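Long-range contact in arginine phosphatase Ywle (Geobacillus stearothermophilus, PDB 4PIC), which removes phosphate from phosphoarginine residues in proteins, probably counteracting the arginine kinase McsB, and is almost inactive on phosphotyrosine peptides: residues R15-L28 / A129-A141. Residues are numbered along the deposited sequence; the frame is centred on the assembly and turned at random.
Sequences RSPMAAALLENKQL and ARDELETLIDRLA. With PO4 (phosphate ion), chain C.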
loop_
_atom_site.group_PDB
_atom_site.type_symbol
_atom_site.label_atom_id
_atom_site.label_comp_id
_atom_site.label_asym_id
_atom_site.label_seq_id
_atom_site.Cartn_x
_atom_site.Cartn_y
_atom_site.Cartn_z
ATOM N N ARG A 15 14.157 -0.633 -3.719
ATOM C CA ARG A 15 14.304 0.196 -4.916
ATOM C C ARG A 15 14.390 1.692 -4.645
ATOM O O ARG A 15 15.312 2.342 -5.122
ATOM C CB ARG A 15 13.216 -0.088 -5.954
ATOM C CG ARG A 15 13.341 -1.467 -6.602
ATOM C CD ARG A 15 12.144 -1.755 -7.487
ATOM N NE ARG A 15 10.946 -2.042 -6.705
ATOM C CZ ARG A 15 9.827 -2.536 -7.219
ATOM N NH1 ARG A 15 9.756 -2.804 -8.517
ATOM N NH2 ARG A 15 8.791 -2.777 -6.431
ATOM N N SER A 16 13.451 2.260 -3.898
ATOM C CA SER A 16 13.493 3.717 -3.722
ATOM C C SER A 16 14.740 4.232 -2.985
ATOM O O SER A 16 15.246 5.286 -3.346
ATOM C CB SER A 16 12.180 4.307 -3.168
ATOM O OG SER A 16 11.828 3.784 -1.900
ATOM N N PRO A 17 15.258 3.488 -1.989
ATOM C CA PRO A 17 16.524 3.958 -1.409
ATOM C C PRO A 17 17.688 3.889 -2.387
ATOM O O PRO A 17 18.593 4.735 -2.334
ATOM C CB PRO A 17 16.757 3.002 -0.238
ATOM C CG PRO A 17 15.380 2.540 0.130
ATOM C CD PRO A 17 14.661 2.412 -1.176
HETATM N N MSE A 18 17.676 2.920 -3.294
HETATM C CA MSE A 18 18.721 2.880 -4.306
HETATM C C MSE A 18 18.617 4.084 -5.241
HETATM O O MSE A 18 19.621 4.724 -5.563
HETATM C CB MSE A 18 18.678 1.580 -5.110
HETATM C CG MSE A 18 19.201 0.374 -4.328
HETATM SE SE MSE A 18 19.534 -1.221 -5.408
HETATM C CE MSE A 18 17.691 -1.619 -5.912
ATOM N N ALA A 19 17.408 4.389 -5.688
ATOM C CA ALA A 19 17.172 5.549 -6.526
ATOM C C ALA A 19 17.652 6.810 -5.837
ATOM O O ALA A 19 18.366 7.619 -6.444
ATOM C CB ALA A 19 15.687 5.652 -6.866
ATOM N N ALA A 20 17.267 6.989 -4.579
ATOM C CA ALA A 20 17.646 8.179 -3.832
ATOM C C ALA A 20 19.155 8.259 -3.674
ATOM O O ALA A 20 19.736 9.330 -3.851
ATOM C CB ALA A 20 16.952 8.208 -2.465
ATOM N N ALA A 21 19.793 7.137 -3.372
ATOM C CA ALA A 21 21.239 7.143 -3.184
ATOM C C ALA A 21 21.978 7.490 -4.468
ATOM O O ALA A 21 22.963 8.233 -4.442
ATOM C CB ALA A 21 21.726 5.816 -2.636
ATOM N N LEU A 22 21.517 6.939 -5.590
ATOM C CA LEU A 22 22.159 7.212 -6.872
ATOM C C LEU A 22 22.043 8.681 -7.232
ATOM O O LEU A 22 23.000 9.277 -7.722
ATOM C CB LEU A 22 21.555 6.337 -7.974
ATOM C CG LEU A 22 21.960 4.869 -7.887
ATOM C CD1 LEU A 22 21.013 4.043 -8.735
ATOM C CD2 LEU A 22 23.395 4.715 -8.374
ATOM N N LEU A 23 20.886 9.281 -6.987
ATOM C CA LEU A 23 20.718 10.682 -7.360
ATOM C C LEU A 23 21.501 11.574 -6.409
ATOM O O LEU A 23 22.185 12.507 -6.848
ATOM C CB LEU A 23 19.234 11.075 -7.392
ATOM C CG LEU A 23 18.923 12.536 -7.741
ATOM C CD1 LEU A 23 19.552 12.917 -9.082
ATOM C CD2 LEU A 23 17.412 12.775 -7.741
ATOM N N GLU A 24 21.433 11.277 -5.115
ATOM C CA GLU A 24 22.104 12.089 -4.108
ATOM C C GLU A 24 23.613 12.061 -4.316
ATOM O O GLU A 24 24.293 13.075 -4.120
ATOM C CB GLU A 24 21.732 11.601 -2.699
ATOM C CG GLU A 24 22.431 12.330 -1.554
ATOM C CD GLU A 24 21.977 13.773 -1.382
ATOM O OE1 GLU A 24 20.966 14.177 -2.001
ATOM O OE2 GLU A 24 22.640 14.509 -0.618
ATOM N N ASN A 25 24.131 10.919 -4.755
ATOM C CA ASN A 25 25.569 10.796 -5.001
ATOM C C ASN A 25 26.084 11.795 -6.029
ATOM O O ASN A 25 27.259 12.162 -6.004
ATOM C CB ASN A 25 25.935 9.381 -5.450
ATOM C CG ASN A 25 27.400 9.066 -5.231
ATOM O OD1 ASN A 25 27.950 9.334 -4.162
ATOM N ND2 ASN A 25 28.035 8.497 -6.238
ATOM N N LYS A 26 25.218 12.228 -6.938
ATOM C CA LYS A 26 25.627 13.193 -7.963
ATOM C C LYS A 26 25.810 14.604 -7.416
ATOM O O LYS A 26 26.457 15.437 -8.060
ATOM C CB LYS A 26 24.619 13.228 -9.106
ATOM C CG LYS A 26 24.508 11.930 -9.891
ATOM C CD LYS A 26 23.417 12.042 -10.946
ATOM C CE LYS A 26 23.428 10.844 -11.875
ATOM N NZ LYS A 26 24.666 10.827 -12.713
ATOM N N GLN A 27 25.212 14.889 -6.262
ATOM C CA GLN A 27 25.333 16.202 -5.622
ATOM C C GLN A 27 24.989 17.331 -6.591
ATOM O O GLN A 27 25.749 18.302 -6.758
ATOM C CB GLN A 27 26.742 16.385 -5.052
ATOM C CG GLN A 27 27.002 15.513 -3.832
ATOM C CD GLN A 27 26.249 16.000 -2.612
ATOM O OE1 GLN A 27 26.476 17.113 -2.134
ATOM N NE2 GLN A 27 25.343 15.172 -2.101
ATOM N N LEU A 28 23.852 17.191 -7.259
ATOM C CA LEU A 28 23.436 18.198 -8.226
ATOM C C LEU A 28 22.991 19.461 -7.498
ATOM O O LEU A 28 22.134 19.403 -6.620
ATOM C CB LEU A 28 22.280 17.678 -9.079
ATOM C CG LEU A 28 22.438 16.363 -9.834
ATOM C CD1 LEU A 28 21.116 16.031 -10.528
ATOM C CD2 LEU A 28 23.581 16.431 -10.835
ATOM N N ALA A 129 18.241 -4.051 -11.063
ATOM C CA ALA A 129 17.448 -2.879 -10.692
ATOM C C ALA A 129 18.340 -1.645 -10.571
ATOM O O ALA A 129 18.003 -0.569 -11.072
ATOM C CB ALA A 129 16.708 -3.125 -9.387
ATOM N N ARG A 130 19.484 -1.801 -9.912
ATOM C CA ARG A 130 20.429 -0.702 -9.781
ATOM C C ARG A 130 20.854 -0.174 -11.149
ATOM O O ARG A 130 20.951 1.032 -11.353
ATOM C CB ARG A 130 21.664 -1.125 -8.984
ATOM C CG ARG A 130 22.617 0.037 -8.717
ATOM C CD ARG A 130 24.027 -0.472 -8.465
ATOM N NE ARG A 130 24.568 -1.074 -9.680
ATOM C CZ ARG A 130 25.531 -1.990 -9.708
ATOM N NH1 ARG A 130 26.086 -2.432 -8.582
ATOM N NH2 ARG A 130 25.937 -2.472 -10.873
ATOM N N ASP A 131 21.120 -1.076 -12.089
ATOM C CA ASP A 131 21.605 -0.685 -13.402
ATOM C C ASP A 131 20.531 0.078 -14.165
ATOM O O ASP A 131 20.825 1.075 -14.823
ATOM C CB ASP A 131 22.059 -1.914 -14.191
ATOM C CG ASP A 131 23.345 -2.518 -13.649
ATOM O OD1 ASP A 131 24.106 -1.794 -12.970
ATOM O OD2 ASP A 131 23.597 -3.713 -13.916
ATOM N N GLU A 132 19.290 -0.380 -14.055
ATOM C CA GLU A 132 18.163 0.328 -14.661
ATOM C C GLU A 132 18.069 1.723 -14.069
ATOM O O GLU A 132 17.922 2.711 -14.790
ATOM C CB GLU A 132 16.839 -0.406 -14.421
ATOM C CG GLU A 132 16.652 -1.711 -15.202
ATOM C CD GLU A 132 15.405 -2.467 -14.778
ATOM O OE1 GLU A 132 14.765 -2.053 -13.787
ATOM O OE2 GLU A 132 15.067 -3.486 -15.424
ATOM N N LEU A 133 18.158 1.795 -12.745
ATOM C CA LEU A 133 18.064 3.069 -12.044
ATOM C C LEU A 133 19.211 4.000 -12.395
ATOM O O LEU A 133 19.007 5.199 -12.547
ATOM C CB LEU A 133 18.034 2.845 -10.536
ATOM C CG LEU A 133 16.745 2.269 -9.979
ATOM C CD1 LEU A 133 16.957 1.836 -8.532
ATOM C CD2 LEU A 133 15.646 3.315 -10.086
ATOM N N GLU A 134 20.419 3.468 -12.529
ATOM C CA GLU A 134 21.556 4.317 -12.863
ATOM C C GLU A 134 21.321 5.011 -14.206
ATOM O O GLU A 134 21.539 6.223 -14.350
ATOM C CB GLU A 134 22.875 3.535 -12.885
ATOM C CG GLU A 134 24.055 4.390 -13.307
ATOM C CD GLU A 134 25.373 3.971 -12.684
ATOM O OE1 GLU A 134 25.624 2.753 -12.538
ATOM O OE2 GLU A 134 26.168 4.876 -12.347
ATOM N N THR A 135 20.855 4.238 -15.185
ATOM C CA THR A 135 20.592 4.776 -16.511
ATOM C C THR A 135 19.535 5.863 -16.452
ATOM O O THR A 135 19.715 6.953 -17.010
ATOM C CB THR A 135 20.135 3.662 -17.461
ATOM O OG1 THR A 135 21.182 2.687 -17.567
ATOM C CG2 THR A 135 19.818 4.236 -18.841
ATOM N N LEU A 136 18.443 5.577 -15.752
ATOM C CA LEU A 136 17.351 6.538 -15.671
ATOM C C LEU A 136 17.716 7.778 -14.859
ATOM O O LEU A 136 17.272 8.890 -15.173
ATOM C CB LEU A 136 16.093 5.875 -15.112
ATOM C CG LEU A 136 15.517 4.774 -16.011
ATOM C CD1 LEU A 136 14.395 4.036 -15.317
ATOM C CD2 LEU A 136 15.021 5.341 -17.332
ATOM N N ILE A 137 18.534 7.603 -13.829
ATOM C CA ILE A 137 18.908 8.723 -12.982
ATOM C C ILE A 137 19.936 9.619 -13.671
ATOM O O ILE A 137 19.938 10.844 -13.480
ATOM C CB ILE A 137 19.323 8.231 -11.597
ATOM C CG1 ILE A 137 18.054 7.749 -10.880
ATOM C CG2 ILE A 137 20.008 9.316 -10.791
ATOM C CD1 ILE A 137 18.320 7.068 -9.603
ATOM N N ASP A 138 20.777 9.025 -14.517
ATOM C CA ASP A 138 21.655 9.820 -15.366
ATOM C C ASP A 138 20.804 10.694 -16.287
ATOM O O ASP A 138 21.076 11.888 -16.449
ATOM C CB ASP A 138 22.594 8.928 -16.189
ATOM C CG ASP A 138 23.718 8.334 -15.363
ATOM O OD1 ASP A 138 23.933 8.780 -14.217
ATOM O OD2 ASP A 138 24.408 7.423 -15.873
ATOM N N ARG A 139 19.762 10.113 -16.881
ATOM C CA ARG A 139 18.890 10.888 -17.765
ATOM C C ARG A 139 18.126 11.940 -16.980
ATOM O O ARG A 139 17.907 13.049 -17.465
ATOM C CB ARG A 139 17.886 9.998 -18.501
ATOM C CG ARG A 139 18.465 8.740 -19.113
ATOM C CD ARG A 139 18.803 8.849 -20.582
ATOM N NE ARG A 139 19.176 7.530 -21.097
ATOM C CZ ARG A 139 20.095 7.315 -22.031
ATOM N NH1 ARG A 139 20.745 8.336 -22.571
ATOM N NH2 ARG A 139 20.363 6.077 -22.427
ATOM N N LEU A 140 17.710 11.595 -15.769
ATOM C CA LEU A 140 17.041 12.555 -14.901
ATOM C C LEU A 140 17.939 13.748 -14.595
ATOM O O LEU A 140 17.500 14.902 -14.690
ATOM C CB LEU A 140 16.631 11.871 -13.599
ATOM C CG LEU A 140 15.999 12.778 -12.551
ATOM C CD1 LEU A 140 14.690 13.294 -13.087
ATOM C CD2 LEU A 140 15.761 11.990 -11.276
ATOM N N ALA A 141 19.196 13.472 -14.248
ATOM C CA ALA A 141 20.157 14.537 -13.971
ATOM C C ALA A 141 20.293 15.470 -15.167
ATOM O O ALA A 141 20.251 16.697 -15.029
ATOM C CB ALA A 141 21.505 13.956 -13.600
HETATM P P PO4 C . 8.634 -3.012 -2.669
HETATM O O1 PO4 C . 8.950 -2.387 -1.333
HETATM O O2 PO4 C . 7.619 -4.112 -2.484
HETATM O O3 PO4 C . 8.116 -1.978 -3.611
HETATM O O4 PO4 C . 9.906 -3.633 -3.194
#
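Leu22 of helix 15-25 packs as a knob into a hole formed by Arg130, Leu133, Glu134 and Ile137, joining the helix that follows the phosphate-binding loop to helix 123-150 in the low molecular weight tyrosine phosphatase fold. The short axes cross at -43°. CD1 of Leu22 does the deep touching, 3.7 Å from CB of Leu133, and the two leucine side chains meet at about a right angle. Leu133 answers with a fork: its CD1 lies 3.8 Å from CB of Met18, a selenomethionine, while its CD2 faces the methyl of Ala19. One turn on, the two branches of Ile137 divide the surface of the first helix. CG1 stands anti to the carbonyl carbon (chi1 -71°), and CD1 at its end presses to 3.2 Å from the backbone O of Ala19, a tight fit; CG2 rests against CB of Leu23 and CE of Lys26. Beyond them, CD1 of Leu28 reaches CB of Ala141.

Lys26 closes the partly exposed margin. Its chain runs extended over the methyl of Ala141, then bends at chi4 (-67°), which brings NZ to 2.6 Å from OD1 of Asp138, a salt bridge met on the anti side and tilted out of the carboxylate plane. A methionine here would probably leave the carboxylate of Asp138 without this charged mate. At the other end, Ala129 touches CE of Met18, and Arg15, probably an active-site residue, carries its guanidinium away from helix 129-141. Ile115 O holds its NH1, and NH2 donates in the guanidinium plane to O3 of the bound phosphate at 3.0 Å.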